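Local coordinates for putative lipoprotein (Campylobacter jejuni subsp. jejuni, PDB 2G5G), which binds heme, taking up a cofacial pair linked to its dimerization, and probably serves in bacterial heme transport, at residues L40-H51 with N213-T224. Numbering follows the deposited sequence.
Sequences LKADVILLGEKH and NKVLLLAGSYHT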
loop_
_atom_site.group_PDB
_atom_site.type_symbol
_atom_site.label_atom_id
_atom_site.label_comp_id
_atom_site.label_asym_id
_atom_site.label_seq_id
_atom_site.Cartn_x
_atom_site.Cartn_y
_atom_site.Cartn_z
ATOM N N LEU A 40 -20.857 5.460 32.511
ATOM C CA LEU A 40 -22.208 5.932 32.236
ATOM C C LEU A 40 -22.314 7.471 32.272
ATOM O O LEU A 40 -23.206 8.052 31.661
ATOM C CB LEU A 40 -23.131 5.336 33.310
ATOM C CG LEU A 40 -24.094 4.177 32.998
ATOM C CD1 LEU A 40 -24.084 3.596 31.567
ATOM C CD2 LEU A 40 -24.123 3.107 34.091
ATOM N N LYS A 41 -21.404 8.120 32.991
ATOM C CA LYS A 41 -21.368 9.584 33.097
ATOM C C LYS A 41 -20.833 10.266 31.813
ATOM O O LYS A 41 -21.064 11.454 31.577
ATOM C CB LYS A 41 -20.507 10.004 34.272
ATOM C CG LYS A 41 -20.940 9.413 35.604
ATOM C CD LYS A 41 -19.988 9.852 36.710
ATOM C CE LYS A 41 -20.637 9.581 38.085
ATOM N NZ LYS A 41 -19.619 9.703 39.156
ATOM N N ALA A 42 -20.098 9.513 31.009
ATOM C CA ALA A 42 -19.421 10.067 29.837
ATOM C C ALA A 42 -20.386 10.204 28.683
ATOM O O ALA A 42 -21.388 9.498 28.628
ATOM C CB ALA A 42 -18.221 9.195 29.445
ATOM N N ASP A 43 -20.098 11.136 27.769
ATOM C CA ASP A 43 -20.835 11.229 26.501
ATOM C C ASP A 43 -20.227 10.373 25.389
ATOM O O ASP A 43 -20.940 9.904 24.490
ATOM C CB ASP A 43 -20.921 12.706 26.029
ATOM C CG ASP A 43 -21.542 13.596 27.085
ATOM O OD1 ASP A 43 -22.712 13.347 27.387
ATOM O OD2 ASP A 43 -20.856 14.471 27.659
ATOM N N VAL A 44 -18.914 10.224 25.448
ATOM C CA VAL A 44 -18.150 9.438 24.484
ATOM C C VAL A 44 -17.245 8.468 25.262
ATOM O O VAL A 44 -16.426 8.887 26.088
ATOM C CB VAL A 44 -17.251 10.339 23.614
ATOM C CG1 VAL A 44 -16.424 9.494 22.653
ATOM C CG2 VAL A 44 -18.112 11.406 22.849
ATOM N N ILE A 45 -17.372 7.195 24.969
ATOM C CA ILE A 45 -16.549 6.190 25.623
ATOM C C ILE A 45 -15.692 5.587 24.532
ATOM O O ILE A 45 -16.213 5.010 23.577
ATOM C CB ILE A 45 -17.407 5.078 26.309
ATOM C CG1 ILE A 45 -18.248 5.670 27.438
ATOM C CG2 ILE A 45 -16.499 3.964 26.870
ATOM C CD1 ILE A 45 -19.583 4.940 27.673
ATOM N N LEU A 46 -14.376 5.755 24.635
ATOM C CA LEU A 46 -13.481 5.072 23.706
ATOM C C LEU A 46 -12.968 3.754 24.284
ATOM O O LEU A 46 -12.499 3.738 25.413
ATOM C CB LEU A 46 -12.299 5.946 23.281
ATOM C CG LEU A 46 -12.565 7.241 22.528
ATOM C CD1 LEU A 46 -12.958 8.279 23.516
ATOM C CD2 LEU A 46 -11.268 7.681 21.838
ATOM N N LEU A 47 -13.080 2.673 23.507
ATOM C CA LEU A 47 -12.672 1.315 23.933
ATOM C C LEU A 47 -11.591 0.834 22.986
ATOM O O LEU A 47 -11.860 0.569 21.787
ATOM C CB LEU A 47 -13.850 0.345 23.832
ATOM C CG LEU A 47 -14.113 -0.705 24.916
ATOM C CD1 LEU A 47 -14.951 -1.873 24.402
ATOM C CD2 LEU A 47 -12.945 -1.142 25.839
ATOM N N GLY A 48 -10.365 0.756 23.507
ATOM C CA GLY A 48 -9.198 0.402 22.716
ATOM C C GLY A 48 -8.940 -1.092 22.803
ATOM O O GLY A 48 -8.994 -1.660 23.889
ATOM N N GLU A 49 -8.647 -1.696 21.653
ATOM C CA GLU A 49 -8.442 -3.136 21.548
ATOM C C GLU A 49 -7.184 -3.483 20.725
ATOM O O GLU A 49 -6.658 -2.654 19.974
ATOM C CB GLU A 49 -9.671 -3.815 20.920
ATOM C CG GLU A 49 -9.864 -3.448 19.435
ATOM C CD GLU A 49 -10.576 -4.542 18.597
ATOM O OE1 GLU A 49 -11.134 -5.505 19.152
ATOM O OE2 GLU A 49 -10.545 -4.416 17.364
ATOM N N LYS A 50 -6.718 -4.714 20.901
ATOM C CA LYS A 50 -5.785 -5.340 19.962
ATOM C C LYS A 50 -6.676 -6.228 19.055
ATOM O O LYS A 50 -7.396 -7.087 19.565
ATOM C CB LYS A 50 -4.773 -6.184 20.739
ATOM C CG LYS A 50 -3.664 -6.826 19.875
ATOM C CD LYS A 50 -2.693 -7.597 20.772
ATOM C CE LYS A 50 -1.636 -8.341 19.946
ATOM N NZ LYS A 50 -2.156 -9.662 19.481
ATOM N N HIS A 51 -6.609 -6.011 17.741
ATOM C CA HIS A 51 -7.650 -6.496 16.808
ATOM C C HIS A 51 -7.846 -8.018 16.715
ATOM O O HIS A 51 -8.922 -8.485 16.327
ATOM C CB HIS A 51 -7.469 -5.867 15.421
ATOM C CG HIS A 51 -7.534 -4.365 15.415
ATOM N ND1 HIS A 51 -8.674 -3.658 15.755
ATOM C CD2 HIS A 51 -6.600 -3.435 15.103
ATOM C CE1 HIS A 51 -8.436 -2.360 15.652
ATOM N NE2 HIS A 51 -7.182 -2.200 15.271
ATOM N N ASN A 213 -26.390 11.324 20.467
ATOM C CA ASN A 213 -26.623 10.356 21.552
ATOM C C ASN A 213 -25.302 9.960 22.203
ATOM O O ASN A 213 -24.259 10.098 21.600
ATOM C CB ASN A 213 -27.279 9.088 21.031
ATOM C CG ASN A 213 -28.643 9.341 20.403
ATOM O OD1 ASN A 213 -29.417 10.148 20.914
ATOM N ND2 ASN A 213 -28.932 8.657 19.288
ATOM N N LYS A 214 -25.372 9.461 23.439
ATOM C CA LYS A 214 -24.210 8.813 24.040
ATOM C C LYS A 214 -23.680 7.747 23.087
ATOM O O LYS A 214 -24.432 7.061 22.347
ATOM C CB LYS A 214 -24.556 8.257 25.430
ATOM C CG LYS A 214 -23.310 7.944 26.283
ATOM C CD LYS A 214 -23.665 7.163 27.614
ATOM C CE LYS A 214 -24.609 7.963 28.518
ATOM N NZ LYS A 214 -23.991 9.259 29.020
ATOM N N VAL A 215 -22.363 7.591 23.074
ATOM C CA VAL A 215 -21.738 6.759 22.039
ATOM C C VAL A 215 -20.497 6.091 22.581
ATOM O O VAL A 215 -19.723 6.728 23.340
ATOM C CB VAL A 215 -21.455 7.560 20.719
ATOM C CG1 VAL A 215 -20.445 8.742 20.941
ATOM C CG2 VAL A 215 -20.966 6.624 19.550
ATOM N N LEU A 216 -20.339 4.810 22.218
ATOM C CA LEU A 216 -19.092 4.075 22.437
ATOM C C LEU A 216 -18.385 3.781 21.092
ATOM O O LEU A 216 -19.019 3.274 20.141
ATOM C CB LEU A 216 -19.370 2.757 23.174
ATOM C CG LEU A 216 -18.116 1.892 23.473
ATOM C CD1 LEU A 216 -18.203 1.193 24.791
ATOM C CD2 LEU A 216 -17.987 0.889 22.352
ATOM N N LEU A 217 -17.083 4.097 21.026
ATOM C CA LEU A 217 -16.237 3.712 19.908
ATOM C C LEU A 217 -15.435 2.455 20.238
ATOM O O LEU A 217 -14.855 2.341 21.337
ATOM C CB LEU A 217 -15.263 4.822 19.518
ATOM C CG LEU A 217 -14.235 4.542 18.387
ATOM C CD1 LEU A 217 -14.843 4.674 16.987
ATOM C CD2 LEU A 217 -13.057 5.474 18.537
ATOM N N LEU A 218 -15.416 1.519 19.295
ATOM C CA LEU A 218 -14.420 0.441 19.331
ATOM C C LEU A 218 -13.393 0.720 18.238
ATOM O O LEU A 218 -13.748 0.927 17.075
ATOM C CB LEU A 218 -15.056 -0.950 19.139
ATOM C CG LEU A 218 -14.070 -2.133 19.143
ATOM C CD1 LEU A 218 -13.527 -2.338 20.558
ATOM C CD2 LEU A 218 -14.769 -3.426 18.587
ATOM N N ALA A 219 -12.110 0.747 18.614
ATOM C CA ALA A 219 -11.030 1.086 17.688
ATOM C C ALA A 219 -9.729 0.520 18.264
ATOM O O ALA A 219 -9.687 0.081 19.392
ATOM C CB ALA A 219 -10.894 2.638 17.491
ATOM N N GLY A 220 -8.678 0.494 17.462
ATOM C CA GLY A 220 -7.419 -0.049 17.955
ATOM C C GLY A 220 -6.880 0.869 19.028
ATOM O O GLY A 220 -7.172 2.070 19.038
ATOM N N SER A 221 -6.073 0.304 19.914
ATOM C CA SER A 221 -5.437 1.059 20.977
ATOM C C SER A 221 -4.682 2.308 20.534
ATOM O O SER A 221 -4.695 3.307 21.262
ATOM C CB SER A 221 -4.552 0.138 21.811
ATOM O OG SER A 221 -5.411 -0.703 22.565
ATOM N N TYR A 222 -3.999 2.290 19.370
ATOM C CA TYR A 222 -3.259 3.507 18.966
ATOM C C TYR A 222 -4.201 4.665 18.667
ATOM O O TYR A 222 -3.840 5.842 18.876
ATOM C CB TYR A 222 -2.287 3.281 17.801
ATOM C CG TYR A 222 -1.254 2.200 18.072
ATOM C CD1 TYR A 222 -0.695 2.038 19.339
ATOM C CD2 TYR A 222 -0.846 1.338 17.061
ATOM C CE1 TYR A 222 0.264 1.040 19.592
ATOM C CE2 TYR A 222 0.100 0.341 17.298
ATOM C CZ TYR A 222 0.654 0.206 18.562
ATOM O OH TYR A 222 1.575 -0.790 18.796
ATOM N N HIS A 223 -5.411 4.314 18.223
ATOM C CA HIS A 223 -6.473 5.283 17.952
ATOM C C HIS A 223 -7.139 5.857 19.210
ATOM O O HIS A 223 -7.504 7.019 19.254
ATOM C CB HIS A 223 -7.540 4.610 17.051
ATOM C CG HIS A 223 -7.041 4.326 15.676
ATOM N ND1 HIS A 223 -6.733 5.323 14.781
ATOM C CD2 HIS A 223 -6.789 3.155 15.044
ATOM C CE1 HIS A 223 -6.305 4.782 13.654
ATOM N NE2 HIS A 223 -6.336 3.468 13.785
ATOM N N THR A 224 -7.290 5.039 20.220
ATOM C CA THR A 224 -7.986 5.488 21.422
ATOM C C THR A 224 -7.054 6.216 22.396
ATOM O O THR A 224 -7.520 6.889 23.332
ATOM C CB THR A 224 -8.728 4.360 22.103
ATOM O OG1 THR A 224 -7.799 3.395 22.604
ATOM C CG2 THR A 224 -9.759 3.704 21.109
HETATM O O HOH W 1 -22.159 11.550 22.647
HETATM O O HOH W 2 -24.262 11.393 26.810
#
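I45 and L217 sit mid-way along a parallel ladder in which the axes of strands 44-49 and 214-220 approach to 4.7 Å. I45 gives its N-H to V215 O (2.9 Å) and receives that of L217 on its own carbonyl; the alternation runs on through L47 and A219 to E49, whose carbonyl takes the N-H of S221 (3.0 Å). These are neighbouring central strands of the mixed sheet of the ChaN domain, and V44 and L46 bond on their other side to strand 243-248. Past the N-cap residue G220 the chain turns into helix 221-224, which brings T224 OG1 to 3.3 Å from G48 CA. At the opposite end K214 folds back, bent at chi3 and chi4 (-60° and -64°), so that NZ reaches A42 O (2.6 Å) and L40 O, the latter from above its carbonyl plane; a water links NZ to D43 OD1, while OD2 accepts from K242 N. Nearer the heme, H51 ND1 donates to the anti side of E49 OE2 (2.6 Å), tilted out of the carboxylate plane; Y123, K57 and Q60 also hold this carboxylate. Apolar packing covers both faces: V44 lies alongside V215, and on the other face I45 CG2 meets L216 CD1 (3.9 Å), continued by E49 CG against L218 CD1 (4.0 Å).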